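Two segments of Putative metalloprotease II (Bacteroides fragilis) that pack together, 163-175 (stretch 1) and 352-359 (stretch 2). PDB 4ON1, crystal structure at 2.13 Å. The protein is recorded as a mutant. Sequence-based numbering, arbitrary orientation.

Stretch 1 163-175: AIGNNPFKGLPIK
Stretch 2 352-359: MYTWYSPQ

The Y356 hydroxyl OH lies only 2.3 Å from N167 ND2, a very short hydrogen bond donated by the amide. Y356 (chi1 t, chi2 39°) buries more area than any other residue here; its CA-to-CB bond points sideways, but its ring reaches along stretch 1, with P168 O 3.4 Å from CE2 at the ring edge. N167 (chi1 m) points toward stretch 2, just after a helix ends at G165. Otherwise both segments are irregular and run antiparallel, I164 opposite P358 (CA-CA 6.1 Å), K170 opposite Y356 (4.9 Å) and P173 opposite W355 (4.5 Å), the last a single beta bridge. Backbone bonds fix this register: I174 N to T354 O, 2.9 Å and nearly straight; G171 N to Y356 O, 3.0 Å; and a weak Y356 N to L172 O, 3.5 Å. A type II turn, F169 to L172, presents G171 N; at phi/psi 100/-13 a CB would jam against the preceding carbonyl, so glycine fits. W355 (m, chi2 -86°) sets CD1 3.3 Å from P173 N, at its ring edge. Of 655 Å² buried in total, branched, apolar I164 and I174 (both m, t), pointing toward stretch 2, contribute 56 and 64 Å²: I164 CG2 packs 3.6 Å from CB of P358's apolar ring, I174 CD1 3.7 Å from Y353 O.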

ATOM      1  N   ALA A 163       7.592  -5.559 -13.539  1.00 32.16           N
ATOM      2  CA  ALA A 163       6.305  -4.944 -13.857  1.00 34.43           C
ATOM      3  C   ALA A 163       6.404  -3.424 -13.963  1.00 37.03           C
ATOM      4  O   ALA A 163       5.810  -2.811 -14.852  1.00 44.79           O
ATOM      5  CB  ALA A 163       5.271  -5.328 -12.824  1.00 23.49           C
ATOM      6  N   ILE A 164       7.151  -2.824 -13.046  1.00 31.69           N
ATOM      7  CA  ILE A 164       7.385  -1.388 -13.072  1.00 34.58           C
ATOM      8  C   ILE A 164       8.183  -1.003 -14.321  1.00 37.19           C
ATOM      9  O   ILE A 164       7.880  -0.008 -14.981  1.00 44.33           O
ATOM     10  CB  ILE A 164       8.129  -0.907 -11.811  1.00 33.25           C
ATOM     11  CG1 ILE A 164       7.255  -1.072 -10.567  1.00 30.88           C
ATOM     12  CG2 ILE A 164       8.539   0.549 -11.949  1.00 32.69           C
ATOM     13  CD1 ILE A 164       7.956  -0.639  -9.290  1.00 35.91           C
ATOM     14  N   GLY A 165       9.202  -1.795 -14.643  1.00 36.14           N
ATOM     15  CA  GLY A 165      10.069  -1.505 -15.777  1.00 40.62           C
ATOM     16  C   GLY A 165       9.373  -1.488 -17.128  1.00 50.03           C
ATOM     17  O   GLY A 165       9.872  -0.887 -18.083  1.00 53.12           O
ATOM     18  N   ASN A 166       8.219  -2.145 -17.209  1.00 51.66           N
ATOM     19  CA  ASN A 166       7.445  -2.195 -18.446  1.00 64.30           C
ATOM     20  C   ASN A 166       6.383  -1.095 -18.537  1.00 68.22           C
ATOM     21  O   ASN A 166       5.642  -1.017 -19.516  1.00 73.02           O
ATOM     22  CB  ASN A 166       6.794  -3.569 -18.611  1.00 67.45           C
ATOM     23  CG  ASN A 166       7.764  -4.614 -19.132  1.00 78.72           C
ATOM     24  OD1 ASN A 166       8.929  -4.655 -18.731  1.00 84.90           O
ATOM     25  ND2 ASN A 166       7.293  -5.453 -20.049  1.00 86.57           N
ATOM     26  N   ASN A 167       6.300  -0.262 -17.505  1.00 61.21           N
ATOM     27  CA  ASN A 167       5.351   0.853 -17.484  1.00 57.97           C
ATOM     28  C   ASN A 167       5.759   2.038 -18.352  1.00 60.44           C
ATOM     29  O   ASN A 167       6.942   2.366 -18.450  1.00 50.98           O
ATOM     30  CB  ASN A 167       5.156   1.367 -16.062  1.00 55.58           C
ATOM     31  CG  ASN A 167       4.218   0.510 -15.250  1.00 58.89           C
ATOM     32  OD1 ASN A 167       3.377  -0.207 -15.793  1.00 55.94           O
ATOM     33  ND2 ASN A 167       4.350   0.592 -13.930  1.00 49.32           N
ATOM     34  N   PRO A 168       4.770   2.686 -18.987  1.00 64.43           N
ATOM     35  CA  PRO A 168       5.012   3.896 -19.779  1.00 65.39           C
ATOM     36  C   PRO A 168       5.145   5.147 -18.901  1.00 61.82           C
ATOM     37  O   PRO A 168       5.140   5.039 -17.672  1.00 58.24           O
ATOM     38  CB  PRO A 168       3.765   3.989 -20.672  1.00 66.50           C
ATOM     39  CG  PRO A 168       3.089   2.640 -20.561  1.00 65.74           C
ATOM     40  CD  PRO A 168       3.402   2.180 -19.177  1.00 59.80           C
ATOM     41  N   PHE A 169       5.278   6.307 -19.543  1.00 63.60           N
ATOM     42  CA  PHE A 169       5.296   7.621 -18.887  1.00 67.97           C
ATOM     43  C   PHE A 169       6.462   7.829 -17.913  1.00 68.77           C
ATOM     44  O   PHE A 169       6.477   8.800 -17.148  1.00 53.77           O
ATOM     45  CB  PHE A 169       3.970   7.861 -18.150  1.00 67.19           C
ATOM     46  CG  PHE A 169       2.751   7.676 -19.018  1.00 67.83           C
ATOM     47  CD1 PHE A 169       2.384   8.644 -19.941  1.00 62.93           C
ATOM     48  CD2 PHE A 169       1.966   6.536 -18.899  1.00 70.87           C
ATOM     49  CE1 PHE A 169       1.263   8.476 -20.740  1.00 64.09           C
ATOM     50  CE2 PHE A 169       0.841   6.360 -19.692  1.00 68.07           C
ATOM     51  CZ  PHE A 169       0.490   7.332 -20.613  1.00 64.53           C
ATOM     52  N   LYS A 170       7.441   6.930 -17.950  1.00 71.47           N
ATOM     53  CA  LYS A 170       8.622   7.057 -17.104  1.00 69.06           C
ATOM     54  C   LYS A 170       9.427   8.306 -17.463  1.00 67.29           C
ATOM     55  O   LYS A 170       9.803   8.506 -18.621  1.00 70.34           O
ATOM     56  CB  LYS A 170       9.498   5.809 -17.210  1.00 74.27           C
ATOM     57  CG  LYS A 170      10.857   5.948 -16.544  1.00 82.45           C
ATOM     58  CD  LYS A 170      11.798   4.831 -16.965  1.00 84.22           C
ATOM     59  CE  LYS A 170      13.178   5.016 -16.354  1.00 88.93           C
ATOM     60  NZ  LYS A 170      14.128   3.936 -16.752  1.00 87.09           N
ATOM     61  N   GLY A 171       9.672   9.156 -16.471  1.00 53.11           N
ATOM     62  CA  GLY A 171      10.426  10.373 -16.697  1.00 51.80           C
ATOM     63  C   GLY A 171       9.506  11.570 -16.835  1.00 60.30           C
ATOM     64  O   GLY A 171       9.952  12.716 -16.822  1.00 63.89           O
ATOM     65  N   LEU A 172       8.215  11.295 -17.004  1.00 60.91           N
ATOM     66  CA  LEU A 172       7.222  12.350 -17.169  1.00 70.99           C
ATOM     67  C   LEU A 172       6.844  12.931 -15.810  1.00 67.47           C
ATOM     68  O   LEU A 172       6.776  12.201 -14.817  1.00 54.00           O
ATOM     69  CB  LEU A 172       5.987  11.824 -17.902  1.00 76.19           C
ATOM     70  CG  LEU A 172       6.294  11.321 -19.317  1.00 78.68           C
ATOM     71  CD1 LEU A 172       5.020  10.981 -20.077  1.00 76.61           C
ATOM     72  CD2 LEU A 172       7.142  12.328 -20.087  1.00 71.74           C
ATOM     73  N   PRO A 173       6.596  14.248 -15.756  1.00 64.98           N
ATOM     74  CA  PRO A 173       6.342  14.852 -14.446  1.00 66.37           C
ATOM     75  C   PRO A 173       4.998  14.437 -13.854  1.00 69.39           C
ATOM     76  O   PRO A 173       3.969  14.452 -14.535  1.00 67.60           O
ATOM     77  CB  PRO A 173       6.382  16.355 -14.738  1.00 63.34           C
ATOM     78  CG  PRO A 173       6.004  16.480 -16.175  1.00 68.51           C
ATOM     79  CD  PRO A 173       6.423  15.202 -16.865  1.00 65.37           C
ATOM     80  N   ILE A 174       5.029  14.071 -12.576  1.00 62.87           N
ATOM     81  CA  ILE A 174       3.843  13.646 -11.848  1.00 45.69           C
ATOM     82  C   ILE A 174       3.048  14.907 -11.511  1.00 50.56           C
ATOM     83  O   ILE A 174       3.616  15.891 -11.035  1.00 58.41           O
ATOM     84  CB  ILE A 174       4.226  12.846 -10.574  1.00 61.05           C
ATOM     85  CG1 ILE A 174       4.997  11.576 -10.954  1.00 56.57           C
ATOM     86  CG2 ILE A 174       3.000  12.526  -9.725  1.00 48.26           C
ATOM     87  CD1 ILE A 174       5.429  10.736  -9.770  1.00 53.63           C
ATOM     88  N   LYS A 175       1.744  14.884 -11.770  1.00 46.96           N
ATOM     89  CA  LYS A 175       0.932  16.099 -11.701  1.00 53.96           C
ATOM     90  C   LYS A 175      -0.320  15.860 -10.864  1.00 55.21           C
ATOM     91  O   LYS A 175      -1.439  15.840 -11.385  1.00 67.11           O
ATOM     92  CB  LYS A 175       0.552  16.545 -13.112  1.00 54.46           C
ATOM     93  CG  LYS A 175       0.259  18.022 -13.270  1.00 74.80           C
ATOM     94  CD  LYS A 175       0.369  18.437 -14.738  1.00 84.50           C
ATOM     95  CE  LYS A 175       1.787  18.249 -15.276  1.00 84.32           C
ATOM     96  NZ  LYS A 175       2.012  16.907 -15.893  1.00 81.97           N
ATOM     97  N   MET A 352       8.783  10.935  -2.881  1.00 15.24           N
ATOM     98  CA  MET A 352       8.184  12.136  -3.455  1.00 18.70           C
ATOM     99  C   MET A 352       8.932  12.629  -4.702  1.00 19.78           C
ATOM    100  O   MET A 352       8.865  13.812  -5.045  1.00 23.52           O
ATOM    101  CB  MET A 352       8.117  13.250  -2.400  1.00 20.72           C
ATOM    102  CG  MET A 352       7.387  12.853  -1.118  1.00 13.67           C
ATOM    103  SD  MET A 352       5.754  12.170  -1.475  1.00 17.62           S
ATOM    104  CE  MET A 352       4.941  13.639  -2.114  1.00 17.59           C
ATOM    105  N   TYR A 353       9.656  11.732  -5.363  1.00 17.59           N
ATOM    106  CA  TYR A 353      10.323  12.075  -6.618  1.00 21.53           C
ATOM    107  C   TYR A 353       9.329  12.651  -7.633  1.00 34.73           C
ATOM    108  O   TYR A 353       8.229  12.119  -7.828  1.00 28.81           O
ATOM    109  CB  TYR A 353      11.026  10.854  -7.205  1.00 21.83           C
ATOM    110  CG  TYR A 353      11.963  11.185  -8.346  1.00 37.43           C
ATOM    111  CD1 TYR A 353      12.025  10.383  -9.474  1.00 36.50           C
ATOM    112  CD2 TYR A 353      12.787  12.301  -8.290  1.00 28.94           C
ATOM    113  CE1 TYR A 353      12.891  10.679 -10.518  1.00 39.69           C
ATOM    114  CE2 TYR A 353      13.652  12.609  -9.325  1.00 36.22           C
ATOM    115  CZ  TYR A 353      13.697  11.794 -10.437  1.00 37.52           C
ATOM    116  OH  TYR A 353      14.554  12.099 -11.465  1.00 51.48           O
ATOM    117  N   THR A 354       9.743  13.745  -8.264  1.00 35.62           N
ATOM    118  CA  THR A 354       8.900  14.542  -9.149  1.00 40.39           C
ATOM    119  C   THR A 354       8.469  13.805 -10.414  1.00 48.24           C
ATOM    120  O   THR A 354       7.455  14.142 -11.029  1.00 47.36           O
ATOM    121  CB  THR A 354       9.636  15.830  -9.554  1.00 38.99           C
ATOM    122  OG1 THR A 354      10.260  16.405  -8.400  1.00 38.07           O
ATOM    123  CG2 THR A 354       8.682  16.841 -10.175  1.00 51.07           C
ATOM    124  N   TRP A 355       9.243  12.798 -10.796  1.00 41.71           N
ATOM    125  CA  TRP A 355       8.992  12.070 -12.032  1.00 41.93           C
ATOM    126  C   TRP A 355       8.812  10.587 -11.743  1.00 42.84           C
ATOM    127  O   TRP A 355       9.277  10.085 -10.724  1.00 49.11           O
ATOM    128  CB  TRP A 355      10.133  12.294 -13.034  1.00 42.58           C
ATOM    129  CG  TRP A 355      10.321  13.735 -13.446  1.00 46.42           C
ATOM    130  CD1 TRP A 355       9.671  14.388 -14.451  1.00 55.93           C
ATOM    131  CD2 TRP A 355      11.227  14.692 -12.869  1.00 47.00           C
ATOM    132  NE1 TRP A 355      10.107  15.689 -14.535  1.00 56.38           N
ATOM    133  CE2 TRP A 355      11.061  15.902 -13.576  1.00 48.31           C
ATOM    134  CE3 TRP A 355      12.154  14.644 -11.821  1.00 62.66           C
ATOM    135  CZ2 TRP A 355      11.792  17.055 -13.270  1.00 49.57           C
ATOM    136  CZ3 TRP A 355      12.879  15.790 -11.519  1.00 62.78           C
ATOM    137  CH2 TRP A 355      12.693  16.977 -12.242  1.00 54.02           C
ATOM    138  N   TYR A 356       8.118   9.891 -12.633  1.00 46.32           N
ATOM    139  CA  TYR A 356       7.872   8.462 -12.474  1.00 45.83           C
ATOM    140  C   TYR A 356       9.134   7.653 -12.792  1.00 54.15           C
ATOM    141  O   TYR A 356       9.620   7.667 -13.921  1.00 53.94           O
ATOM    142  CB  TYR A 356       6.712   8.027 -13.373  1.00 54.07           C
ATOM    143  CG  TYR A 356       6.351   6.557 -13.303  1.00 63.47           C
ATOM    144  CD1 TYR A 356       6.373   5.867 -12.094  1.00 52.22           C
ATOM    145  CD2 TYR A 356       5.955   5.866 -14.447  1.00 59.77           C
ATOM    146  CE1 TYR A 356       6.026   4.522 -12.028  1.00 46.44           C
ATOM    147  CE2 TYR A 356       5.606   4.523 -14.392  1.00 51.38           C
ATOM    148  CZ  TYR A 356       5.645   3.857 -13.179  1.00 58.90           C
ATOM    149  OH  TYR A 356       5.301   2.523 -13.113  1.00 51.36           O
ATOM    150  N   SER A 357       9.676   6.972 -11.788  1.00 45.82           N
ATOM    151  CA  SER A 357      10.914   6.215 -11.951  1.00 40.70           C
ATOM    152  C   SER A 357      10.837   4.928 -11.136  1.00 46.35           C
ATOM    153  O   SER A 357      10.152   4.883 -10.117  1.00 52.45           O
ATOM    154  CB  SER A 357      12.126   7.060 -11.535  1.00 36.60           C
ATOM    155  OG  SER A 357      13.171   6.249 -11.028  1.00 35.40           O
ATOM    156  N   PRO A 358      11.522   3.869 -11.598  1.00 49.64           N
ATOM    157  CA  PRO A 358      11.541   2.574 -10.902  1.00 42.00           C
ATOM    158  C   PRO A 358      12.510   2.522  -9.728  1.00 43.29           C
ATOM    159  O   PRO A 358      12.582   1.506  -9.027  1.00 42.84           O
ATOM    160  CB  PRO A 358      12.001   1.593 -11.995  1.00 47.37           C
ATOM    161  CG  PRO A 358      11.964   2.370 -13.291  1.00 46.22           C
ATOM    162  CD  PRO A 358      12.201   3.791 -12.900  1.00 51.80           C
ATOM    163  N   GLN A 359      13.225   3.616  -9.503  1.00 35.19           N
ATOM    164  CA  GLN A 359      14.204   3.682  -8.429  1.00 35.45           C
ATOM    165  C   GLN A 359      13.558   4.166  -7.129  1.00 31.67           C
ATOM    166  O   GLN A 359      14.171   4.113  -6.060  1.00 36.65           O
ATOM    167  CB  GLN A 359      15.352   4.606  -8.824  1.00 34.64           C
ATOM    168  CG  GLN A 359      16.027   4.225 -10.136  1.00 55.34           C
ATOM    169  CD  GLN A 359      16.682   2.859 -10.089  1.00 73.20           C
ATOM    170  OE1 GLN A 359      17.123   2.403  -9.032  1.00 78.54           O
ATOM    171  NE2 GLN A 359      16.744   2.194 -11.240  1.00 77.07           N
TER